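Local coordinates for protein 1d10 (PDB 1T9F), which is of unknown function but carries three MIR motifs in a beta-trefoil fold, like the SDF2 proteins to which it is related, at residues H52-A58 with K74-L80. Numbering follows the deposited sequence.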
ATOM      1  N   HIS A  52      -3.516   1.563  -9.678  1.00 15.32           N
ATOM      2  CA  HIS A  52      -4.606   0.712  -9.220  1.00 15.60           C
ATOM      3  C   HIS A  52      -4.105  -0.517  -8.493  1.00 17.97           C
ATOM      4  O   HIS A  52      -3.153  -1.178  -8.940  1.00 15.73           O
ATOM      5  CB  HIS A  52      -5.493   0.298 -10.391  1.00 20.63           C
ATOM      6  CG  HIS A  52      -6.332   1.419 -10.912  1.00 29.15           C
ATOM      7  ND1 HIS A  52      -5.824   2.411 -11.719  1.00 34.25           N
ATOM      8  CD2 HIS A  52      -7.618   1.757 -10.664  1.00 34.44           C
ATOM      9  CE1 HIS A  52      -6.760   3.316 -11.942  1.00 32.66           C
ATOM     10  NE2 HIS A  52      -7.859   2.944 -11.312  1.00 36.38           N
ATOM     11  N   TRP A  53      -4.755  -0.804  -7.365  1.00 12.16           N
ATOM     12  CA  TRP A  53      -4.416  -1.945  -6.527  1.00 11.86           C
ATOM     13  C   TRP A  53      -5.656  -2.766  -6.218  1.00 14.14           C
ATOM     14  O   TRP A  53      -6.756  -2.227  -6.093  1.00 21.98           O
ATOM     15  CB  TRP A  53      -3.805  -1.476  -5.207  1.00 17.14           C
ATOM     16  CG  TRP A  53      -2.593  -0.642  -5.365  1.00 10.73           C
ATOM     17  CD1 TRP A  53      -2.544   0.685  -5.681  1.00 11.99           C
ATOM     18  CD2 TRP A  53      -1.244  -1.076  -5.220  1.00  6.42           C
ATOM     19  NE1 TRP A  53      -1.235   1.105  -5.742  1.00 13.45           N
ATOM     20  CE2 TRP A  53      -0.418   0.042  -5.461  1.00  9.57           C
ATOM     21  CE3 TRP A  53      -0.646  -2.309  -4.907  1.00 15.25           C
ATOM     22  CZ2 TRP A  53       0.976  -0.029  -5.398  1.00 12.29           C
ATOM     23  CZ3 TRP A  53       0.739  -2.383  -4.843  1.00 10.32           C
ATOM     24  CH2 TRP A  53       1.535  -1.246  -5.087  1.00 12.75           C
ATOM     25  N   GLN A  54      -5.482  -4.072  -6.079  1.00 17.71           N
ATOM     26  CA  GLN A  54      -6.607  -4.933  -5.769  1.00 14.84           C
ATOM     27  C   GLN A  54      -6.471  -5.532  -4.386  1.00 12.80           C
ATOM     28  O   GLN A  54      -5.439  -6.106  -4.033  1.00 14.15           O
ATOM     29  CB  GLN A  54      -6.728  -6.053  -6.801  1.00 17.45           C
ATOM     30  CG  GLN A  54      -7.912  -6.973  -6.547  1.00 13.96           C
ATOM     31  CD  GLN A  54      -8.192  -7.866  -7.733  1.00 24.58           C
ATOM     32  OE1 GLN A  54      -7.268  -8.327  -8.398  1.00 19.66           O
ATOM     33  NE2 GLN A  54      -9.469  -8.124  -7.998  1.00 26.83           N
ATOM     34  N   ILE A  55      -7.522  -5.392  -3.596  1.00 15.05           N
ATOM     35  CA  ILE A  55      -7.529  -5.923  -2.246  1.00 13.28           C
ATOM     36  C   ILE A  55      -7.723  -7.432  -2.255  1.00 16.62           C
ATOM     37  O   ILE A  55      -8.687  -7.939  -2.833  1.00 18.18           O
ATOM     38  CB  ILE A  55      -8.647  -5.276  -1.411  1.00 20.34           C
ATOM     39  CG1 ILE A  55      -8.424  -3.762  -1.356  1.00 16.93           C
ATOM     40  CG2 ILE A  55      -8.656  -5.866  -0.004  1.00 25.84           C
ATOM     41  CD1 ILE A  55      -9.536  -3.021  -0.714  1.00 26.87           C
ATOM     42  N   PHE A  56      -6.784  -8.136  -1.621  1.00 18.79           N
ATOM     43  CA  PHE A  56      -6.813  -9.592  -1.506  1.00 17.95           C
ATOM     44  C   PHE A  56      -6.913  -9.993  -0.036  1.00 22.55           C
ATOM     45  O   PHE A  56      -6.499  -9.239   0.845  1.00 16.92           O
ATOM     46  CB  PHE A  56      -5.524 -10.206  -2.063  1.00 18.01           C
ATOM     47  CG  PHE A  56      -5.605 -10.596  -3.511  1.00 19.86           C
ATOM     48  CD1 PHE A  56      -5.783  -9.639  -4.498  1.00 17.42           C
ATOM     49  CD2 PHE A  56      -5.496 -11.931  -3.886  1.00 28.23           C
ATOM     50  CE1 PHE A  56      -5.847 -10.001  -5.843  1.00 22.82           C
ATOM     51  CE2 PHE A  56      -5.560 -12.307  -5.235  1.00 28.46           C
ATOM     52  CZ  PHE A  56      -5.735 -11.338  -6.210  1.00 23.30           C
ATOM     53  N   PRO A  57      -7.463 -11.186   0.249  1.00 25.91           N
ATOM     54  CA  PRO A  57      -7.554 -11.598   1.655  1.00 24.76           C
ATOM     55  C   PRO A  57      -6.125 -11.868   2.113  1.00 19.25           C
ATOM     56  O   PRO A  57      -5.225 -11.984   1.276  1.00 20.25           O
ATOM     57  CB  PRO A  57      -8.406 -12.864   1.590  1.00 25.61           C
ATOM     58  CG  PRO A  57      -8.047 -13.439   0.244  1.00 25.49           C
ATOM     59  CD  PRO A  57      -8.034 -12.213  -0.645  1.00 23.57           C
ATOM     60  N   ALA A  58      -5.908 -11.948   3.423  1.00 16.75           N
ATOM     61  CA  ALA A  58      -4.573 -12.198   3.962  1.00 23.14           C
ATOM     62  C   ALA A  58      -4.001 -13.499   3.398  1.00 21.34           C
ATOM     63  O   ALA A  58      -4.752 -14.350   2.921  1.00 19.00           O
ATOM     64  CB  ALA A  58      -4.632 -12.263   5.484  1.00 19.46           C
ATOM     65  N   LYS A  74      -6.155  -8.422   8.347  1.00 19.99           N
ATOM     66  CA  LYS A  74      -5.015  -8.275   7.457  1.00 20.83           C
ATOM     67  C   LYS A  74      -5.481  -8.450   6.017  1.00 23.59           C
ATOM     68  O   LYS A  74      -6.468  -9.141   5.753  1.00 16.09           O
ATOM     69  CB  LYS A  74      -3.936  -9.318   7.780  1.00 21.63           C
ATOM     70  CG  LYS A  74      -3.190  -9.027   9.075  1.00 30.33           C
ATOM     71  CD  LYS A  74      -2.047  -9.988   9.318  1.00 34.71           C
ATOM     72  CE  LYS A  74      -2.544 -11.369   9.694  1.00 38.03           C
ATOM     73  NZ  LYS A  74      -1.410 -12.238  10.111  1.00 44.92           N
ATOM     74  N   ILE A  75      -4.793  -7.784   5.097  1.00 18.64           N
ATOM     75  CA  ILE A  75      -5.100  -7.893   3.679  1.00 17.58           C
ATOM     76  C   ILE A  75      -3.785  -7.907   2.930  1.00 14.82           C
ATOM     77  O   ILE A  75      -2.721  -7.760   3.523  1.00 16.80           O
ATOM     78  CB  ILE A  75      -5.906  -6.693   3.136  1.00 15.70           C
ATOM     79  CG1 ILE A  75      -5.106  -5.393   3.308  1.00 19.95           C
ATOM     80  CG2 ILE A  75      -7.247  -6.618   3.825  1.00 21.39           C
ATOM     81  CD1 ILE A  75      -5.749  -4.167   2.649  1.00 22.79           C
ATOM     82  N   ARG A  76      -3.879  -8.112   1.625  1.00 17.95           N
ATOM     83  CA  ARG A  76      -2.737  -8.074   0.738  1.00 15.08           C
ATOM     84  C   ARG A  76      -3.185  -7.123  -0.365  1.00 13.78           C
ATOM     85  O   ARG A  76      -4.378  -7.035  -0.665  1.00 17.71           O
ATOM     86  CB  ARG A  76      -2.435  -9.464   0.169  1.00 16.03           C
ATOM     87  CG  ARG A  76      -1.588 -10.347   1.094  1.00 17.90           C
ATOM     88  CD  ARG A  76      -1.286 -11.689   0.440  1.00 18.32           C
ATOM     89  NE  ARG A  76      -2.518 -12.434   0.219  1.00 18.88           N
ATOM     90  CZ  ARG A  76      -2.651 -13.447  -0.631  1.00 23.43           C
ATOM     91  NH1 ARG A  76      -1.618 -13.854  -1.354  1.00 19.98           N
ATOM     92  NH2 ARG A  76      -3.831 -14.043  -0.767  1.00 14.71           N
ATOM     93  N   LEU A  77      -2.247  -6.390  -0.953  1.00 15.59           N
ATOM     94  CA  LEU A  77      -2.591  -5.453  -2.009  1.00 15.09           C
ATOM     95  C   LEU A  77      -1.827  -5.806  -3.277  1.00 12.27           C
ATOM     96  O   LEU A  77      -0.599  -5.736  -3.321  1.00 13.79           O
ATOM     97  CB  LEU A  77      -2.263  -4.015  -1.581  1.00 20.55           C
ATOM     98  CG  LEU A  77      -3.197  -3.383  -0.542  1.00 25.97           C
ATOM     99  CD1 LEU A  77      -2.670  -2.007  -0.128  1.00 23.11           C
ATOM    100  CD2 LEU A  77      -4.604  -3.253  -1.135  1.00 18.62           C
ATOM    101  N   LYS A  78      -2.574  -6.189  -4.305  1.00 15.43           N
ATOM    102  CA  LYS A  78      -1.991  -6.569  -5.585  1.00 13.62           C
ATOM    103  C   LYS A  78      -1.904  -5.402  -6.570  1.00 13.33           C
ATOM    104  O   LYS A  78      -2.899  -4.718  -6.822  1.00 16.33           O
ATOM    105  CB  LYS A  78      -2.827  -7.690  -6.201  1.00 13.69           C
ATOM    106  CG  LYS A  78      -2.205  -8.310  -7.448  1.00 20.49           C
ATOM    107  CD  LYS A  78      -3.107  -9.389  -8.004  1.00 23.55           C
ATOM    108  CE  LYS A  78      -2.460 -10.114  -9.166  1.00 33.61           C
ATOM    109  NZ  LYS A  78      -3.383 -11.139  -9.698  1.00 29.81           N
ATOM    110  N   HIS A  79      -0.715  -5.158  -7.105  1.00 10.64           N
ATOM    111  CA  HIS A  79      -0.542  -4.099  -8.088  1.00 15.52           C
ATOM    112  C   HIS A  79      -1.028  -4.713  -9.399  1.00 21.16           C
ATOM    113  O   HIS A  79      -0.409  -5.642  -9.927  1.00 18.88           O
ATOM    114  CB  HIS A  79       0.924  -3.690  -8.180  1.00 14.29           C
ATOM    115  CG  HIS A  79       1.170  -2.566  -9.133  1.00 22.33           C
ATOM    116  ND1 HIS A  79       1.972  -2.698 -10.246  1.00 17.69           N
ATOM    117  CD2 HIS A  79       0.721  -1.286  -9.137  1.00 15.86           C
ATOM    118  CE1 HIS A  79       2.011  -1.544 -10.894  1.00 24.14           C
ATOM    119  NE2 HIS A  79       1.259  -0.672 -10.242  1.00 18.82           N
ATOM    120  N   LEU A  80      -2.142  -4.198  -9.910  1.00 18.40           N
ATOM    121  CA  LEU A  80      -2.762  -4.743 -11.112  1.00 22.07           C
ATOM    122  C   LEU A  80      -1.921  -4.908 -12.362  1.00 27.89           C
ATOM    123  O   LEU A  80      -1.925  -5.979 -12.963  1.00 28.20           O
ATOM    124  CB  LEU A  80      -4.018  -3.945 -11.470  1.00 27.86           C
ATOM    125  CG  LEU A  80      -5.298  -4.268 -10.696  1.00 37.42           C
ATOM    126  CD1 LEU A  80      -6.473  -3.586 -11.379  1.00 39.90           C
ATOM    127  CD2 LEU A  80      -5.523  -5.776 -10.654  1.00 39.14           C
TER
HETATM  128  O   HOH W   1      -6.418 -10.297  -9.895  1.00 29.43           O
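In the six-stranded barrel of this MIR beta-trefoil, strands 53-57 and 74-79 pair antiparallel, Q54 with K78 and F56 with R76 as hydrogen-bonded pairs. Q54 N reaches K78 O at 2.8 Å, and K78 N returns a nearly straight bond (175°) to Q54 O. Beyond the F56-R76 pair the side chain of R76 adds to the ladder: bent at chi3 (-64°), its chain brings NE to 2.9 Å from P57 O, while NH2 reaches the same oxygen at 3.2 Å, a side-on grip in the guanidinium plane. A methionine in place of R76 would probably leave P57 O without both of these donors. The extended K78 chain crosses the F56 ring obliquely, CD 3.5 Å from F56 CE1; its methylenes suit the aromatic neighbour, while the amine continues to a salt bridge with E108 and, through a water, to Q54 OE1; Q54 NE2 bonds to Y10 O. On the other face W53, I55, L77 and H79 are buried. H79 lays CB over the six-membered ring of W53 and turns its ring edge toward that face, centroids 5.0 Å apart, while its nitrogens bond to T82 and N50 O. Strand 12-17 borders 53-57, strand 117-120 borders 74-79, and F85 of strand 85-89 packs on F56, R76 and K78.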